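Local atomic coordinates of Lin1840 protein (Listeria innocua serovar 6a, PDB entry 4ZOC), a protein that probably hydrolyses terminal, non-reducing beta-D-glucosyl residues to release beta-D-glucose, as a family 3 beta-glucosidase linked to beta-1,2-glucan metabolism in Listeria innocua. Residues A[138-142]-A[152-158]; A[512-516]-A[594-598]. The protein carries 2 engineered substitutions. All blocks are in the same frame, centred on the assembly; numbering follows the deposited sequence.

Interaction 1: residues A[138-142]-A[152-158]; sequences MLDLV and ESTGEDP
Ser153 reaches the backbone of 138-142 through its hydroxyl: OG donates to Asp140 O over 2.7 Å, approaching 26° out of the carbonyl plane. With OG anti to the backbone N (chi1 178°), the same oxygen accepts from Gly155 N at 3.1 Å, so one buried hydroxyl closes an ST turn and ties the two segments together. Val142 CG2 lies 3.6 Å from Ser153 OG. Tight packing continues at the far end, where Leu141 CD1 rests 3.4 Å from Glu156 O and also reaches the ring of Pro158, and where Glu156 CA makes a CH...O contact of 3.1 Å with Val142 O. The bond from Val142 N to Gly155 O is straight but weak. The Met138 end, still buried and closely packed, is instead bridged by water. Its bent chain crosses Glu152 at about a right angle, CG 3.8 Å from Glu152 CB, and two waters link the backbones, one between Met138 N and Glu152 O, the other between Met138 O and Thr154 N. Glu152 turns its carboxylate to Arg149, while Asp140 is held by Tyr223 and His192. The arrangement is a loop folded back on itself between strand 133-134 and helix 158-173, a beta-alpha connection of the TIM barrel.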
loop_
_atom_site.group_PDB
_atom_site.type_symbol
_atom_site.label_atom_id
_atom_site.label_comp_id
_atom_site.label_asym_id
_atom_site.label_seq_id
_atom_site.Cartn_x
_atom_site.Cartn_y
_atom_site.Cartn_z
ATOM N N MET A 138 11.441 -9.752 17.116
ATOM C CA MET A 138 11.082 -9.211 15.818
ATOM C C MET A 138 10.228 -7.954 16.046
ATOM O O MET A 138 9.117 -8.008 16.650
ATOM C CB MET A 138 10.339 -10.300 15.043
ATOM C CG MET A 138 10.011 -9.954 13.627
ATOM S SD MET A 138 8.471 -8.999 13.481
ATOM C CE MET A 138 8.111 -9.400 11.759
ATOM N N LEU A 139 10.710 -6.845 15.533
ATOM C CA LEU A 139 10.163 -5.502 15.843
ATOM C C LEU A 139 9.667 -4.745 14.626
ATOM O O LEU A 139 9.576 -3.517 14.623
ATOM C CB LEU A 139 11.183 -4.694 16.625
ATOM C CG LEU A 139 11.533 -5.325 17.985
ATOM C CD1 LEU A 139 12.666 -4.545 18.643
ATOM C CD2 LEU A 139 10.316 -5.310 18.925
ATOM N N ASP A 140 9.298 -5.491 13.577
ATOM C CA ASP A 140 8.814 -4.870 12.339
ATOM C C ASP A 140 7.361 -4.476 12.583
ATOM O O ASP A 140 6.468 -5.327 12.919
ATOM C CB ASP A 140 8.920 -5.872 11.166
ATOM C CG ASP A 140 10.328 -6.447 11.030
ATOM O OD1 ASP A 140 11.324 -5.758 11.347
ATOM O OD2 ASP A 140 10.454 -7.609 10.654
ATOM N N LEU A 141 7.081 -3.185 12.404
ATOM C CA LEU A 141 5.719 -2.666 12.457
ATOM C C LEU A 141 4.925 -3.270 11.302
ATOM O O LEU A 141 5.454 -3.379 10.175
ATOM C CB LEU A 141 5.762 -1.136 12.297
ATOM C CG LEU A 141 4.441 -0.374 12.430
ATOM C CD1 LEU A 141 4.096 -0.369 13.885
ATOM C CD2 LEU A 141 4.609 1.015 11.893
ATOM N N VAL A 142 3.720 -3.740 11.631
ATOM C CA VAL A 142 2.851 -4.364 10.666
ATOM C C VAL A 142 1.492 -3.656 10.576
ATOM O O VAL A 142 0.818 -3.379 11.608
ATOM C CB VAL A 142 2.696 -5.873 10.921
ATOM C CG1 VAL A 142 4.001 -6.579 10.670
ATOM C CG2 VAL A 142 2.159 -6.214 12.337
ATOM N N GLU A 152 4.869 -12.738 14.007
ATOM C CA GLU A 152 6.149 -12.478 14.728
ATOM C C GLU A 152 6.206 -11.137 15.392
ATOM O O GLU A 152 7.088 -10.913 16.187
ATOM C CB GLU A 152 7.330 -12.595 13.772
ATOM C CG GLU A 152 7.531 -13.980 13.183
ATOM C CD GLU A 152 8.405 -13.889 11.959
ATOM O OE1 GLU A 152 9.604 -13.570 12.108
ATOM O OE2 GLU A 152 7.899 -14.196 10.853
ATOM N N SER A 153 5.330 -10.220 14.990
ATOM C CA SER A 153 5.318 -8.851 15.452
ATOM C C SER A 153 4.306 -8.736 16.558
ATOM O O SER A 153 3.413 -9.551 16.623
ATOM C CB SER A 153 4.913 -7.945 14.265
ATOM O OG SER A 153 4.843 -6.549 14.695
ATOM N N THR A 154 4.376 -7.658 17.382
ATOM C CA THR A 154 3.348 -7.389 18.324
ATOM C C THR A 154 2.265 -6.484 17.753
ATOM O O THR A 154 1.354 -6.089 18.539
ATOM C CB THR A 154 3.923 -6.915 19.715
ATOM O OG1 THR A 154 4.853 -5.801 19.569
ATOM C CG2 THR A 154 4.666 -8.118 20.383
ATOM N N GLY A 155 2.347 -6.065 16.469
ATOM C CA GLY A 155 1.183 -5.426 15.829
ATOM C C GLY A 155 1.432 -4.046 15.203
ATOM O O GLY A 155 2.573 -3.700 14.789
ATOM N N GLU A 156 0.353 -3.270 15.122
ATOM C CA GLU A 156 0.363 -2.044 14.366
ATOM C C GLU A 156 0.783 -0.742 15.143
ATOM O O GLU A 156 0.862 0.377 14.559
ATOM C CB GLU A 156 -1.020 -1.841 13.718
ATOM C CG GLU A 156 -2.063 -1.306 14.679
ATOM C CD GLU A 156 -3.446 -1.327 14.095
ATOM O OE1 GLU A 156 -3.726 -2.270 13.283
ATOM O OE2 GLU A 156 -4.270 -0.408 14.449
ATOM N N ASP A 157 1.107 -0.873 16.418
ATOM C CA ASP A 157 1.503 0.299 17.218
ATOM C C ASP A 157 2.966 0.345 17.576
ATOM O O ASP A 157 3.487 -0.562 18.204
ATOM C CB ASP A 157 0.721 0.334 18.532
ATOM C CG ASP A 157 0.976 1.621 19.266
ATOM O OD1 ASP A 157 0.763 2.681 18.624
ATOM O OD2 ASP A 157 1.482 1.551 20.397
ATOM N N PRO A 158 3.652 1.432 17.210
ATOM C CA PRO A 158 5.088 1.508 17.489
ATOM C C PRO A 158 5.355 1.567 18.974
ATOM O O PRO A 158 6.407 1.030 19.403
ATOM C CB PRO A 158 5.546 2.773 16.794
ATOM C CG PRO A 158 4.466 3.100 15.849
ATOM C CD PRO A 158 3.207 2.472 16.289
HETATM O O HOH W 1 8.870 -10.828 18.370
HETATM O O HOH W 2 7.010 -6.299 17.196
#

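Interaction 2: residues A[512-516]-A[594-598]; sequences VKELA and PFYPF
The Phe595 ring receives Lys513 over one face, where the lysine CA makes a CH-pi contact 3.9 Å from the ring centroid and 20° off its normal. On this face the aliphatic start of the lysine continues the cover, CB lying 3.6 Å from Phe595 CE1 and CG following it toward the rim. At the edge, near the ring plane, Ala516 CB stands 4.0 Å from Phe595 CE2, while Val512 CG2 comes in obliquely near CD2. The Tyr596 ring has Phe595 CD2 over one face, displaced toward the rim, and meets Val512 CG2 obliquely, with CG2 3.6 Å from Tyr596 CE2. A single valine methyl thus touches both of two consecutive aromatic rings, which also lie against each other.

Phe595 is swung out to the helix by its first torsion (chi1 -168°), which sets CG anti to the backbone N. Lys513 crosses the phenylalanine at about a right angle; its CA and first methylenes do the touching, and the extended chain carries the ammonium group away from 594-598. The same Ala516 CB also lies 3.6 Å from Tyr596 OH, an apolar neighbour beside a hydroxyl whose hydrogen bond goes to Glu379 on strand 376-380. That bond holds the hydroxyl, and Tyr600 meets the ring nearly parallel.

Behind the contact, Val512 O accepts from Ala516 N in the first turn of helix 513-517, which places Val512 and Ala516 where each meets both rings, with Lys513 on Phe595. Phe595 and Tyr596 together stand opposite Phe554 as a classic beta bulge. Their rings pack this bulged segment against the helix that follows strand 500-505 in the family 3 C-terminal domain.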
loop_
_atom_site.group_PDB
_atom_site.type_symbol
_atom_site.label_atom_id
_atom_site.label_comp_id
_atom_site.label_asym_id
_atom_site.label_seq_id
_atom_site.Cartn_x
_atom_site.Cartn_y
_atom_site.Cartn_z
ATOM N N VAL A 512 -13.479 -11.891 9.802
ATOM C CA VAL A 512 -14.245 -12.643 10.741
ATOM C C VAL A 512 -15.713 -12.210 10.836
ATOM O O VAL A 512 -16.488 -12.757 11.702
ATOM C CB VAL A 512 -13.577 -12.729 12.123
ATOM C CG1 VAL A 512 -12.211 -13.389 12.038
ATOM C CG2 VAL A 512 -13.591 -11.373 12.827
ATOM N N LYS A 513 -16.133 -11.223 10.031
ATOM C CA LYS A 513 -17.484 -10.737 10.114
ATOM C C LYS A 513 -18.525 -11.925 10.017
ATOM O O LYS A 513 -19.475 -12.019 10.852
ATOM C CB LYS A 513 -17.756 -9.669 9.056
ATOM C CG LYS A 513 -19.230 -9.290 8.869
ATOM C CD LYS A 513 -19.407 -8.125 7.868
ATOM C CE LYS A 513 -20.904 -7.706 7.951
ATOM N NZ LYS A 513 -21.090 -6.450 7.269
ATOM N N GLU A 514 -18.293 -12.836 9.081
ATOM C CA GLU A 514 -19.241 -13.977 8.871
ATOM C C GLU A 514 -19.198 -14.931 10.033
ATOM O O GLU A 514 -20.198 -15.591 10.311
ATOM C CB GLU A 514 -18.922 -14.724 7.602
ATOM C CG GLU A 514 -19.175 -13.854 6.385
ATOM C CD GLU A 514 -18.447 -14.361 5.165
ATOM O OE1 GLU A 514 -18.472 -15.574 4.900
ATOM O OE2 GLU A 514 -17.850 -13.534 4.449
ATOM N N LEU A 515 -18.097 -14.963 10.810
ATOM C CA LEU A 515 -18.051 -15.823 11.978
ATOM C C LEU A 515 -18.773 -15.196 13.140
ATOM O O LEU A 515 -19.536 -15.852 13.801
ATOM C CB LEU A 515 -16.589 -16.138 12.325
ATOM C CG LEU A 515 -15.799 -16.781 11.188
ATOM C CD1 LEU A 515 -14.358 -17.003 11.587
ATOM C CD2 LEU A 515 -16.363 -18.064 10.630
ATOM N N ALA A 516 -18.521 -13.905 13.371
ATOM C CA ALA A 516 -19.171 -13.191 14.458
ATOM C C ALA A 516 -20.677 -13.234 14.281
ATOM O O ALA A 516 -21.429 -13.372 15.258
ATOM C CB ALA A 516 -18.726 -11.753 14.493
ATOM N N PRO A 594 -12.370 -0.508 10.845
ATOM C CA PRO A 594 -12.125 -1.939 10.789
ATOM C C PRO A 594 -13.268 -2.680 11.506
ATOM O O PRO A 594 -14.038 -2.054 12.257
ATOM C CB PRO A 594 -10.777 -2.099 11.544
ATOM C CG PRO A 594 -10.819 -0.966 12.518
ATOM C CD PRO A 594 -11.511 0.179 11.793
ATOM N N PHE A 595 -13.414 -3.966 11.236
ATOM C CA PHE A 595 -14.443 -4.741 11.901
ATOM C C PHE A 595 -14.238 -4.718 13.408
ATOM O O PHE A 595 -15.174 -4.581 14.208
ATOM C CB PHE A 595 -14.522 -6.160 11.342
ATOM C CG PHE A 595 -15.760 -6.882 11.798
ATOM C CD1 PHE A 595 -16.963 -6.573 11.201
ATOM C CD2 PHE A 595 -15.716 -7.861 12.788
ATOM C CE1 PHE A 595 -18.107 -7.163 11.616
ATOM C CE2 PHE A 595 -16.853 -8.486 13.211
ATOM C CZ PHE A 595 -18.066 -8.125 12.601
ATOM N N TYR A 596 -13.003 -4.881 13.835
ATOM C CA TYR A 596 -12.627 -4.641 15.242
ATOM C C TYR A 596 -11.320 -3.818 15.313
ATOM O O TYR A 596 -10.404 -4.014 14.499
ATOM C CB TYR A 596 -12.306 -5.961 15.975
ATOM C CG TYR A 596 -13.446 -6.997 16.031
ATOM C CD1 TYR A 596 -14.605 -6.707 16.725
ATOM C CD2 TYR A 596 -13.289 -8.299 15.520
ATOM C CE1 TYR A 596 -15.609 -7.641 16.850
ATOM C CE2 TYR A 596 -14.276 -9.255 15.668
ATOM C CZ TYR A 596 -15.451 -8.911 16.320
ATOM O OH TYR A 596 -16.473 -9.859 16.488
ATOM N N PRO A 597 -11.272 -2.855 16.214
ATOM C CA PRO A 597 -10.160 -1.928 16.281
ATOM C C PRO A 597 -9.092 -2.269 17.303
ATOM O O PRO A 597 -9.287 -3.080 18.151
ATOM C CB PRO A 597 -10.852 -0.619 16.664
ATOM C CG PRO A 597 -11.933 -1.107 17.617
ATOM C CD PRO A 597 -12.424 -2.378 17.030
ATOM N N PHE A 598 -7.974 -1.548 17.183
ATOM C CA PHE A 598 -6.877 -1.608 18.060
ATOM C C PHE A 598 -7.435 -1.363 19.514
ATOM O O PHE A 598 -8.176 -0.409 19.767
ATOM C CB PHE A 598 -5.884 -0.537 17.744
ATOM C CG PHE A 598 -4.631 -0.596 18.622
ATOM C CD1 PHE A 598 -3.562 -1.427 18.286
ATOM C CD2 PHE A 598 -4.551 0.150 19.783
ATOM C CE1 PHE A 598 -2.429 -1.481 19.080
ATOM C CE2 PHE A 598 -3.407 0.111 20.613
ATOM C CZ PHE A 598 -2.353 -0.702 20.246
#

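Interaction 1 is the more central, its centre about 6 Å from the centre of the chain, against about 22 Å for that of interaction 2, and it buries twice the surface, 423 against 209 Å². Its chemistry is mixed: Met138, Leu141 and Val142 pack beside buried backbone groups met by a serine hydroxyl and bridging waters. The contact of 512-516 with 594-598 is instead aromatic and aliphatic, buried at the valine, alanine and tyrosine but exposed at Lys513. The two hold different elements, one in the barrel and one in the C-terminal domain, yet they meet where Phe598 packs on Glu156 and Asp157, so 594-598 touches both the barrel loop and the helix of the C-terminal domain.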